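Long-range contacts in SnoaL-like domain-containing protein (Methylibium petroleiphilum PM1, PDB 3G16), which is of unknown function but adopts the cystatin-like fold of the SnoaL-like, NTF2-type family, and so may bind or convert a small molecule in its pocket: residues A[26-32]-A[59-63]; A[39-44]-A[118-124]; A[49-53]-A[137-141]; A[85-91]-A[104-110]. All coordinates share one frame. Residue numbers count along the deposited sequence, not the author numbering.

Contact 1 (A[26-32]-A[59-63]); sequences ADEAKMI and AHRWR
Helices 28-32 and 59-63 pack with axes 9.3 Å apart at closest and N-to-C directions 136° apart. A26, with phi/psi of 52°/41°, ends the preceding helix in a Schellman motif and has its CA 4.5 Å from R63 CA; D27 N-caps helix 28-32, its OD1 accepting from K30 N at 3.0 Å. E28 loses most surface to the contact. Its CA lies 4.9 Å from A59 CA, and with chi1 m and chi2 t the side chain extends over A59, E28 CB to A59 CB 3.9 Å, so that E28 OE2 accepts from H60 ND1 at 2.9 Å and forms a salt bridge with R63 NH1 at 3.2 Å. R63, its chi1 to chi3 all t, also pairs through NE with E67. A59 is small enough to be approached closely: selenomethionine M31 (chi1 m, chi2 t) sets CB 3.9 Å from A59 CB and CE 3.3 Å from A59 O, while I32 CG1 reaches A59 CB at 3.7 Å. M31 SE approaches the edge of the W62 five-membered ring, 5.1 Å from its centroid, a Met-aromatic contact. Such packing, polar outside and apolar within, belongs to the helical layer that backs the curved sheet of the cystatin-like fold.

Contact 2 (A[39-44]-A[118-124]); sequences AVHYFP and REIRAFY
Inside the mixed, curved sheet of this cystatin-like fold, strand 39-42 runs parallel to strand 118-124, with axes 4.7 Å apart and only 4° between directions. The register pairs V40 with E119, H41 with I120 and Y42 with R121. R118 and E119 form a classic beta bulge opposite E109; R118 O accepts a weak bond from V40 N at 3.4 Å, while the R118 side chain pairs with E109. E119, chi1 t, shares the face of V40 and Y42: a water lies 2.7 Å from E119 OE1 and 2.7 Å from Y42 OH, and E119 OE2 meets R121 NH1 at 2.8 Å. I120 N donates to V40 O at 3.1 Å and I120 O accepts from Y42 N at 2.8 Å; on the other face, I120 CG2 sits over the H41 ring, 3.7 Å from its centroid. R121, chi1 m, continues to E90 of the second subunit. A122 N closes the pairing on Y42 O at 3.0 Å, and its CB lies 3.8 Å from H41 CE1 at that ring's edge. Last comes Y124 (chi1 m, chi2 -17°), whose OH bonds an unidentified ligand and whose ring receives P44 CG over one face, 3.9 Å from the centroid.

Contact 3 (A[49-53]-A[137-141]); sequences GGAFR and LGDFD
Segment 49-53 comes out of a loop into the short edge strand 52-53 and meets a type II beta turn running from L137 to F140. G50 CA and G138 CA are 5.2 Å apart, A51 CA and D139 CA 6.0 Å. One side chain does nearly all the work: D139, at the third position of the turn with phi/psi 69°/3°, directs CB toward the other segment and, with chi1 at -64° and chi2 at -64°, presents its two carboxylate oxygens to different partners. D139 OD2 accepts from A51 N at 2.9 Å with an angle of 158°, and lies 3.1 Å from G50 CA. At phi/psi 127°/-165°, G50 must be glycine, for a CB there would stand 2.4 Å from D139 OD2 and jam against the preceding carbonyl. A51 CB packs on D139 CB at 4.0 Å and G138 O at 4.2 Å. R53 starts sideways, but chi1 m followed by t at chi2 and chi3, then chi4 at 79°, brings its guanidinium edge back, NH2 forming a salt bridge with D139 OD1 at 3.4 Å. F52 (chi1 m) points away and its ring packs edge-to-face with those of F43 and W62, and F140 (chi1 t) leads away to pack on Y42 and Y147. The contact is thus mainly polar: a single carboxylate ties the C-terminal loop to the edge strand through one backbone NH and one exposed arginine, with little apolar burial.

Contact 4 (A[85-91]-A[104-110]); sequences AEAAIEW and GAECVEF
An antiparallel beta hairpin, part of the sheet of the cystatin-like fold, pairs 86-91 with 104-110; the axes pass 4.6 Å apart at 157°. E86-E109, A88-C107 and E90-A105 are non-hydrogen-bonded pairs, A87-V108, I89-E106 and W91-G104 hydrogen-bonded ones, with N-to-O distances such as 2.8 Å from V108 N to A87 O and 2.9 Å from W91 N to G104 O. On the face of A87, I89 and W91, I89 (chi1 m) fills the space beside V108, CD1 to CG2 3.8 Å, and A87 CB lies 4.3 Å from V108 CB and 4.5 Å from F110 CE1, at the ring edge. On the A88 face, small A88 and A105 lie among E86, E90, C107 and E109, and A88 packs on A88 of the second subunit. E86 OE2 and E109 OE2, 3.9 Å apart, share a water. The largest bump, W91 (chi1 p), folds across bare G104, whose CA lies over the six-membered ring, 3.7 Å from its centroid; a CB there would come within 2.4 Å of W91 CZ2.

Contacts 2 and 4 form the buried heart of the sheet, one parallel and one antiparallel, and meet where strands 116-124 and 100-111 are neighbours: F123 N lies 2.8 Å from A105 O. Both reach the second subunit, E90 of one chain pairing with R121 of the other. Contact 3 borders contact 2 at the surface, with F43 O 2.9 Å from G138 N; within contact 3 the link is mainly one carboxylate. Contact 1 lies farthest from the chain centre and joins helices through a charged outer rim and an apolar inner side; W62 links it to the sheet, its CZ2 3.9 Å from H41 NE2. W62, Y124 and E106 approach bound unidentified ligand, probably from the crystallisation liquor.

Contact 1 (A[26-32]-A[59-63])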
# COMPACT_ATOMS: atom_id res chain seq x y z
N ALA A 26 -13.19 -11.57 -15.56
CA ALA A 26 -12.42 -12.74 -15.95
C ALA A 26 -12.06 -12.69 -17.44
O ALA A 26 -12.13 -13.67 -18.16
CB ALA A 26 -13.16 -14.02 -15.57
N ASP A 27 -11.69 -11.51 -17.92
CA ASP A 27 -11.39 -11.26 -19.34
C ASP A 27 -9.91 -11.10 -19.48
O ASP A 27 -9.36 -10.02 -19.24
CB ASP A 27 -12.19 -10.04 -19.80
CG ASP A 27 -12.04 -9.71 -21.27
OD1 ASP A 27 -11.06 -10.17 -21.89
OD2 ASP A 27 -12.88 -8.93 -21.77
N GLU A 28 -9.22 -12.17 -19.86
CA GLU A 28 -7.77 -12.16 -19.96
C GLU A 28 -7.27 -11.15 -20.98
O GLU A 28 -6.32 -10.42 -20.70
CB GLU A 28 -7.19 -13.56 -20.20
CG GLU A 28 -7.45 -14.57 -19.04
CD GLU A 28 -6.67 -15.91 -19.18
OE1 GLU A 28 -5.70 -15.95 -19.95
OE2 GLU A 28 -7.00 -16.90 -18.48
N ALA A 29 -7.90 -11.09 -22.14
CA ALA A 29 -7.48 -10.14 -23.15
C ALA A 29 -7.56 -8.69 -22.66
O ALA A 29 -6.67 -7.87 -22.89
CB ALA A 29 -8.32 -10.34 -24.45
N LYS A 30 -8.65 -8.37 -21.96
CA LYS A 30 -8.83 -7.01 -21.45
C LYS A 30 -7.74 -6.70 -20.44
O LYS A 30 -7.13 -5.61 -20.49
CB LYS A 30 -10.22 -6.76 -20.82
CG LYS A 30 -10.31 -5.39 -20.12
CD LYS A 30 -11.71 -5.04 -19.56
CE LYS A 30 -12.77 -5.00 -20.68
NZ LYS A 30 -14.17 -4.62 -20.24
N MSE A 31 -7.46 -7.64 -19.55
CA MSE A 31 -6.42 -7.40 -18.55
C MSE A 31 -5.04 -7.24 -19.20
O MSE A 31 -4.27 -6.35 -18.87
CB MSE A 31 -6.42 -8.51 -17.50
CG MSE A 31 -7.58 -8.55 -16.57
SE MSE A 31 -7.43 -9.94 -15.24
CE MSE A 31 -8.32 -11.42 -16.15
N ILE A 32 -4.71 -8.13 -20.13
CA ILE A 32 -3.41 -8.12 -20.76
C ILE A 32 -3.11 -6.79 -21.44
O ILE A 32 -1.97 -6.30 -21.43
CB ILE A 32 -3.31 -9.30 -21.78
CG1 ILE A 32 -3.19 -10.62 -21.02
CG2 ILE A 32 -2.12 -9.15 -22.72
CD1 ILE A 32 -3.39 -11.90 -21.89
N ALA A 59 -3.09 -12.16 -15.83
CA ALA A 59 -4.45 -12.30 -16.32
C ALA A 59 -5.00 -13.71 -16.10
O ALA A 59 -6.14 -13.89 -15.66
CB ALA A 59 -4.51 -11.89 -17.83
N HIS A 60 -4.17 -14.72 -16.40
CA HIS A 60 -4.62 -16.10 -16.25
C HIS A 60 -4.94 -16.41 -14.79
O HIS A 60 -5.95 -17.08 -14.49
CB HIS A 60 -3.55 -17.05 -16.79
CG HIS A 60 -3.99 -18.48 -16.79
ND1 HIS A 60 -5.15 -18.85 -17.44
CD2 HIS A 60 -3.42 -19.62 -16.33
CE1 HIS A 60 -5.28 -20.17 -17.36
NE2 HIS A 60 -4.27 -20.65 -16.66
N ARG A 61 -4.08 -15.94 -13.89
CA ARG A 61 -4.25 -16.27 -12.48
C ARG A 61 -5.47 -15.56 -11.89
O ARG A 61 -6.22 -16.16 -11.13
CB ARG A 61 -2.93 -16.04 -11.74
CG ARG A 61 -1.86 -17.09 -12.21
CD ARG A 61 -0.46 -16.80 -11.83
NE ARG A 61 0.45 -17.58 -12.66
CZ ARG A 61 1.78 -17.53 -12.55
NH1 ARG A 61 2.37 -16.89 -11.55
NH2 ARG A 61 2.53 -18.20 -13.41
N TRP A 62 -5.73 -14.33 -12.30
CA TRP A 62 -6.95 -13.68 -11.82
C TRP A 62 -8.18 -14.33 -12.45
O TRP A 62 -9.19 -14.47 -11.77
CB TRP A 62 -6.96 -12.19 -12.05
CG TRP A 62 -5.95 -11.40 -11.32
CD1 TRP A 62 -5.34 -10.27 -11.78
CD2 TRP A 62 -5.41 -11.62 -9.99
NE1 TRP A 62 -4.47 -9.77 -10.85
CE2 TRP A 62 -4.50 -10.57 -9.74
CE3 TRP A 62 -5.61 -12.57 -8.97
CZ2 TRP A 62 -3.80 -10.45 -8.55
CZ3 TRP A 62 -4.90 -12.42 -7.76
CH2 TRP A 62 -3.99 -11.38 -7.59
N ARG A 63 -8.14 -14.77 -13.71
CA ARG A 63 -9.27 -15.46 -14.28
C ARG A 63 -9.56 -16.73 -13.45
O ARG A 63 -10.73 -17.01 -13.13
CB ARG A 63 -8.98 -15.85 -15.70
CG ARG A 63 -10.11 -16.69 -16.29
CD ARG A 63 -9.68 -17.33 -17.50
NE ARG A 63 -10.63 -18.29 -18.00
CZ ARG A 63 -10.26 -19.25 -18.82
NH1 ARG A 63 -8.96 -19.36 -19.15
NH2 ARG A 63 -11.17 -20.10 -19.28

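Contact 2 (A[39-44]-A[118-124])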
# COMPACT_ATOMS: atom_id res chain seq x y z
N ALA A 39 5.21 -7.16 -17.63
CA ALA A 39 4.86 -6.66 -16.31
C ALA A 39 4.90 -7.77 -15.26
O ALA A 39 4.56 -8.92 -15.55
CB ALA A 39 3.44 -6.07 -16.33
N VAL A 40 5.29 -7.39 -14.06
CA VAL A 40 5.35 -8.32 -12.92
C VAL A 40 4.45 -7.79 -11.80
O VAL A 40 4.42 -6.59 -11.49
CB VAL A 40 6.77 -8.53 -12.41
CG1 VAL A 40 6.79 -9.57 -11.26
CG2 VAL A 40 7.70 -9.01 -13.54
N HIS A 41 3.69 -8.69 -11.18
CA HIS A 41 2.90 -8.40 -9.97
C HIS A 41 3.57 -9.10 -8.79
O HIS A 41 3.87 -10.32 -8.85
CB HIS A 41 1.50 -8.95 -10.10
CG HIS A 41 0.46 -8.29 -9.23
ND1 HIS A 41 0.62 -8.04 -7.87
CD2 HIS A 41 -0.79 -7.92 -9.53
CE1 HIS A 41 -0.51 -7.51 -7.40
NE2 HIS A 41 -1.39 -7.42 -8.39
N TYR A 42 3.87 -8.34 -7.74
CA TYR A 42 4.47 -8.86 -6.51
C TYR A 42 3.43 -8.86 -5.42
O TYR A 42 2.50 -8.02 -5.39
CB TYR A 42 5.65 -8.00 -6.11
CG TYR A 42 6.77 -7.96 -7.12
CD1 TYR A 42 7.73 -8.92 -7.11
CD2 TYR A 42 6.84 -6.99 -8.11
CE1 TYR A 42 8.76 -8.93 -8.04
CE2 TYR A 42 7.87 -6.98 -9.04
CZ TYR A 42 8.83 -7.95 -9.00
OH TYR A 42 9.88 -7.94 -9.93
N PHE A 43 3.67 -9.75 -4.45
CA PHE A 43 2.77 -9.98 -3.31
C PHE A 43 3.61 -10.23 -2.08
O PHE A 43 4.78 -10.51 -2.19
CB PHE A 43 1.89 -11.24 -3.55
CG PHE A 43 1.10 -11.17 -4.80
CD1 PHE A 43 -0.11 -10.55 -4.82
CD2 PHE A 43 1.59 -11.75 -5.97
CE1 PHE A 43 -0.86 -10.48 -5.98
CE2 PHE A 43 0.84 -11.69 -7.14
CZ PHE A 43 -0.37 -11.06 -7.16
N PRO A 44 2.96 -10.18 -0.91
CA PRO A 44 3.74 -10.59 0.26
C PRO A 44 4.41 -11.94 0.06
O PRO A 44 3.79 -12.86 -0.54
CB PRO A 44 2.68 -10.62 1.35
CG PRO A 44 1.68 -9.64 0.95
CD PRO A 44 1.61 -9.74 -0.57
N ARG A 118 3.53 -1.37 -15.71
CA ARG A 118 4.74 -2.22 -15.78
C ARG A 118 4.97 -3.04 -14.53
O ARG A 118 5.66 -4.03 -14.58
CB ARG A 118 5.99 -1.39 -16.13
CG ARG A 118 6.48 -0.53 -15.04
CD ARG A 118 7.73 0.21 -15.47
NE ARG A 118 8.31 0.95 -14.38
CZ ARG A 118 9.25 1.86 -14.54
NH1 ARG A 118 9.71 2.17 -15.75
NH2 ARG A 118 9.73 2.48 -13.48
N GLU A 119 4.41 -2.63 -13.41
CA GLU A 119 4.63 -3.35 -12.15
C GLU A 119 3.57 -3.01 -11.15
O GLU A 119 3.13 -1.86 -11.08
CB GLU A 119 5.99 -2.93 -11.58
CG GLU A 119 6.42 -3.69 -10.34
CD GLU A 119 7.83 -3.36 -9.93
OE1 GLU A 119 8.76 -3.76 -10.67
OE2 GLU A 119 8.02 -2.67 -8.93
N ILE A 120 3.19 -4.01 -10.34
CA ILE A 120 2.26 -3.82 -9.21
C ILE A 120 2.89 -4.49 -8.00
O ILE A 120 3.41 -5.63 -8.12
CB ILE A 120 0.84 -4.36 -9.47
CG1 ILE A 120 0.25 -3.74 -10.74
CG2 ILE A 120 -0.03 -4.14 -8.23
CD1 ILE A 120 -1.12 -4.28 -11.10
N ARG A 121 2.92 -3.81 -6.86
CA ARG A 121 3.45 -4.36 -5.59
C ARG A 121 2.31 -4.27 -4.59
O ARG A 121 1.92 -3.17 -4.22
CB ARG A 121 4.66 -3.56 -5.15
CG ARG A 121 5.81 -3.56 -6.15
CD ARG A 121 7.08 -2.96 -5.60
NE ARG A 121 6.98 -1.59 -5.14
CZ ARG A 121 7.01 -0.53 -5.94
NH1 ARG A 121 7.11 -0.65 -7.25
NH2 ARG A 121 6.97 0.68 -5.41
N ALA A 122 1.82 -5.44 -4.13
CA ALA A 122 0.65 -5.46 -3.25
C ALA A 122 0.98 -5.85 -1.81
O ALA A 122 1.86 -6.67 -1.54
CB ALA A 122 -0.40 -6.44 -3.77
N PHE A 123 0.24 -5.21 -0.91
CA PHE A 123 0.38 -5.31 0.55
C PHE A 123 -0.99 -5.57 1.12
O PHE A 123 -2.00 -5.16 0.52
CB PHE A 123 0.95 -4.02 1.12
CG PHE A 123 2.25 -3.63 0.47
CD1 PHE A 123 3.45 -4.10 0.93
CD2 PHE A 123 2.26 -2.88 -0.68
CE1 PHE A 123 4.66 -3.79 0.30
CE2 PHE A 123 3.46 -2.55 -1.33
CZ PHE A 123 4.64 -3.00 -0.82
N TYR A 124 -1.04 -6.21 2.28
CA TYR A 124 -2.30 -6.66 2.85
C TYR A 124 -2.63 -6.10 4.20
O TYR A 124 -1.74 -5.87 5.02
CB TYR A 124 -2.29 -8.18 3.03
CG TYR A 124 -2.20 -9.04 1.80
CD1 TYR A 124 -2.48 -8.55 0.51
CD2 TYR A 124 -1.92 -10.40 1.93
CE1 TYR A 124 -2.44 -9.42 -0.62
CE2 TYR A 124 -1.89 -11.24 0.82
CZ TYR A 124 -2.14 -10.74 -0.42
OH TYR A 124 -2.15 -11.57 -1.51
O HOH W 1 9.51 -6.07 -11.86

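Contact 3 (A[49-53]-A[137-141])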
# COMPACT_ATOMS: atom_id res chain seq x y z
N GLY A 49 2.71 -18.55 -4.32
CA GLY A 49 3.98 -19.14 -4.72
C GLY A 49 5.06 -18.23 -5.21
O GLY A 49 6.11 -18.66 -5.61
N GLY A 50 4.82 -16.90 -5.11
CA GLY A 50 5.77 -15.93 -5.60
C GLY A 50 5.09 -14.94 -6.55
O GLY A 50 3.88 -14.84 -6.60
N ALA A 51 5.93 -14.22 -7.27
CA ALA A 51 5.43 -13.15 -8.17
C ALA A 51 4.72 -13.76 -9.36
O ALA A 51 4.89 -14.95 -9.72
CB ALA A 51 6.61 -12.31 -8.68
N PHE A 52 3.92 -12.92 -10.01
CA PHE A 52 3.26 -13.28 -11.29
C PHE A 52 4.09 -12.61 -12.39
O PHE A 52 4.15 -11.37 -12.52
CB PHE A 52 1.82 -12.80 -11.37
CG PHE A 52 0.86 -13.41 -10.38
CD1 PHE A 52 1.20 -14.50 -9.59
CD2 PHE A 52 -0.44 -12.97 -10.36
CE1 PHE A 52 0.27 -15.08 -8.76
CE2 PHE A 52 -1.37 -13.56 -9.53
CZ PHE A 52 -1.03 -14.61 -8.73
N ARG A 53 4.74 -13.41 -13.20
CA ARG A 53 5.68 -12.91 -14.20
C ARG A 53 5.07 -12.81 -15.59
O ARG A 53 4.90 -13.83 -16.27
CB ARG A 53 6.89 -13.80 -14.26
CG ARG A 53 7.66 -13.92 -12.96
CD ARG A 53 8.59 -15.16 -13.05
NE ARG A 53 9.46 -15.32 -11.87
CZ ARG A 53 9.06 -15.84 -10.73
NH1 ARG A 53 7.81 -16.35 -10.55
NH2 ARG A 53 10.00 -15.90 -9.77
N LEU A 137 8.14 -8.41 0.00
CA LEU A 137 7.54 -8.98 -1.20
C LEU A 137 8.35 -10.14 -1.70
O LEU A 137 9.57 -10.11 -1.75
CB LEU A 137 7.49 -7.92 -2.26
CG LEU A 137 6.64 -6.69 -1.99
CD1 LEU A 137 6.97 -5.60 -3.01
CD2 LEU A 137 5.11 -7.03 -1.91
N GLY A 138 7.62 -11.19 -2.09
CA GLY A 138 8.25 -12.36 -2.69
C GLY A 138 8.84 -12.06 -4.06
O GLY A 138 8.22 -11.42 -4.91
N ASP A 139 10.05 -12.54 -4.27
CA ASP A 139 10.75 -12.42 -5.55
C ASP A 139 11.21 -11.01 -5.95
O ASP A 139 11.73 -10.82 -7.07
CB ASP A 139 9.96 -13.05 -6.71
CG ASP A 139 9.79 -14.55 -6.55
OD1 ASP A 139 10.77 -15.29 -6.56
OD2 ASP A 139 8.62 -14.99 -6.45
N PHE A 140 10.98 -10.04 -5.09
CA PHE A 140 11.34 -8.65 -5.43
C PHE A 140 12.83 -8.42 -5.16
O PHE A 140 13.32 -8.76 -4.06
CB PHE A 140 10.46 -7.69 -4.66
CG PHE A 140 10.64 -6.27 -5.06
CD1 PHE A 140 9.96 -5.79 -6.16
CD2 PHE A 140 11.52 -5.44 -4.40
CE1 PHE A 140 10.14 -4.51 -6.58
CE2 PHE A 140 11.69 -4.14 -4.82
CZ PHE A 140 11.00 -3.68 -5.94
N ASP A 141 13.54 -7.88 -6.15
CA ASP A 141 14.98 -7.69 -6.02
C ASP A 141 15.28 -6.40 -5.27
O ASP A 141 15.69 -5.39 -5.83
CB ASP A 141 15.57 -7.66 -7.43
CG ASP A 141 17.07 -7.47 -7.44
OD1 ASP A 141 17.71 -7.69 -6.39
OD2 ASP A 141 17.54 -6.99 -8.52

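Contact 4 (A[85-91]-A[104-110])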
# COMPACT_ATOMS: atom_id res chain seq x y z
N ALA A 85 4.50 9.23 -12.59
CA ALA A 85 3.82 8.22 -13.40
C ALA A 85 3.62 6.95 -12.57
O ALA A 85 3.91 5.82 -13.01
CB ALA A 85 4.56 7.95 -14.76
N GLU A 86 3.12 7.15 -11.36
CA GLU A 86 2.84 6.06 -10.45
C GLU A 86 1.49 6.29 -9.82
O GLU A 86 0.98 7.45 -9.79
CB GLU A 86 3.89 5.93 -9.35
CG GLU A 86 5.30 5.65 -9.87
CD GLU A 86 6.36 5.34 -8.79
OE1 GLU A 86 6.07 5.50 -7.59
OE2 GLU A 86 7.47 4.92 -9.15
N ALA A 87 0.87 5.21 -9.35
CA ALA A 87 -0.39 5.27 -8.63
C ALA A 87 -0.35 4.33 -7.44
O ALA A 87 0.51 3.47 -7.33
CB ALA A 87 -1.57 4.92 -9.53
N ALA A 88 -1.30 4.52 -6.55
CA ALA A 88 -1.50 3.60 -5.44
C ALA A 88 -3.01 3.38 -5.36
O ALA A 88 -3.81 4.28 -5.56
CB ALA A 88 -0.94 4.11 -4.10
N ILE A 89 -3.39 2.16 -5.03
CA ILE A 89 -4.78 1.74 -4.98
C ILE A 89 -5.05 1.05 -3.65
O ILE A 89 -4.29 0.10 -3.29
CB ILE A 89 -5.12 0.72 -6.11
CG1 ILE A 89 -4.65 1.24 -7.49
CG2 ILE A 89 -6.60 0.35 -6.09
CD1 ILE A 89 -4.77 0.17 -8.61
N GLU A 90 -6.08 1.46 -2.92
CA GLU A 90 -6.57 0.71 -1.75
C GLU A 90 -7.71 -0.11 -2.30
O GLU A 90 -8.55 0.44 -3.01
CB GLU A 90 -7.07 1.62 -0.64
CG GLU A 90 -7.42 0.93 0.66
CD GLU A 90 -8.04 1.88 1.67
OE1 GLU A 90 -8.70 2.86 1.23
OE2 GLU A 90 -7.87 1.64 2.87
N TRP A 91 -7.68 -1.41 -2.06
CA TRP A 91 -8.60 -2.32 -2.70
C TRP A 91 -9.20 -3.34 -1.74
O TRP A 91 -8.70 -3.54 -0.62
CB TRP A 91 -7.88 -3.04 -3.88
CG TRP A 91 -6.59 -3.71 -3.47
CD1 TRP A 91 -5.35 -3.21 -3.72
CD2 TRP A 91 -6.39 -4.93 -2.74
NE1 TRP A 91 -4.38 -4.03 -3.16
CE2 TRP A 91 -4.99 -5.11 -2.58
CE3 TRP A 91 -7.24 -5.92 -2.25
CZ2 TRP A 91 -4.43 -6.20 -1.91
CZ3 TRP A 91 -6.69 -7.01 -1.58
CH2 TRP A 91 -5.29 -7.14 -1.42
N GLY A 104 -6.41 -4.52 1.12
CA GLY A 104 -5.00 -4.18 0.97
C GLY A 104 -4.77 -2.92 0.20
O GLY A 104 -5.70 -2.19 -0.12
N ALA A 105 -3.51 -2.70 -0.16
CA ALA A 105 -3.15 -1.55 -0.98
C ALA A 105 -2.01 -1.97 -1.87
O ALA A 105 -1.28 -2.92 -1.55
CB ALA A 105 -2.79 -0.35 -0.13
N GLU A 106 -1.89 -1.31 -3.01
CA GLU A 106 -0.80 -1.64 -3.92
C GLU A 106 -0.24 -0.43 -4.61
O GLU A 106 -0.95 0.54 -4.85
CB GLU A 106 -1.23 -2.68 -4.93
CG GLU A 106 -2.34 -2.23 -5.90
CD GLU A 106 -3.01 -3.43 -6.60
OE1 GLU A 106 -2.89 -4.55 -6.13
OE2 GLU A 106 -3.72 -3.18 -7.60
N CYS A 107 1.07 -0.50 -4.90
CA CYS A 107 1.75 0.52 -5.68
C CYS A 107 1.78 0.07 -7.11
O CYS A 107 2.04 -1.12 -7.38
CB CYS A 107 3.17 0.68 -5.19
SG CYS A 107 3.24 1.38 -3.49
N VAL A 108 1.50 0.99 -8.04
CA VAL A 108 1.44 0.69 -9.46
C VAL A 108 2.39 1.59 -10.18
O VAL A 108 2.30 2.84 -10.05
CB VAL A 108 0.00 0.92 -9.98
CG1 VAL A 108 -0.12 0.64 -11.47
CG2 VAL A 108 -1.01 0.07 -9.21
N GLU A 109 3.34 1.03 -10.94
CA GLU A 109 4.21 1.81 -11.79
C GLU A 109 3.75 1.72 -13.22
O GLU A 109 3.46 0.65 -13.72
CB GLU A 109 5.65 1.30 -11.75
CG GLU A 109 6.30 1.33 -10.38
CD GLU A 109 7.77 1.01 -10.42
OE1 GLU A 109 8.30 0.61 -11.46
OE2 GLU A 109 8.37 1.13 -9.31
N PHE A 110 3.73 2.88 -13.91
CA PHE A 110 3.49 2.93 -15.33
C PHE A 110 4.77 3.00 -16.11
O PHE A 110 5.77 3.57 -15.69
CB PHE A 110 2.61 4.14 -15.68
CG PHE A 110 1.16 3.90 -15.37
CD1 PHE A 110 0.69 4.05 -14.06
CD2 PHE A 110 0.28 3.49 -16.33
CE1 PHE A 110 -0.63 3.80 -13.78
CE2 PHE A 110 -1.05 3.26 -16.04
CZ PHE A 110 -1.49 3.40 -14.77
O HOH W 2 6.66 5.11 -13.60
O HOH W 3 7.92 2.73 -7.34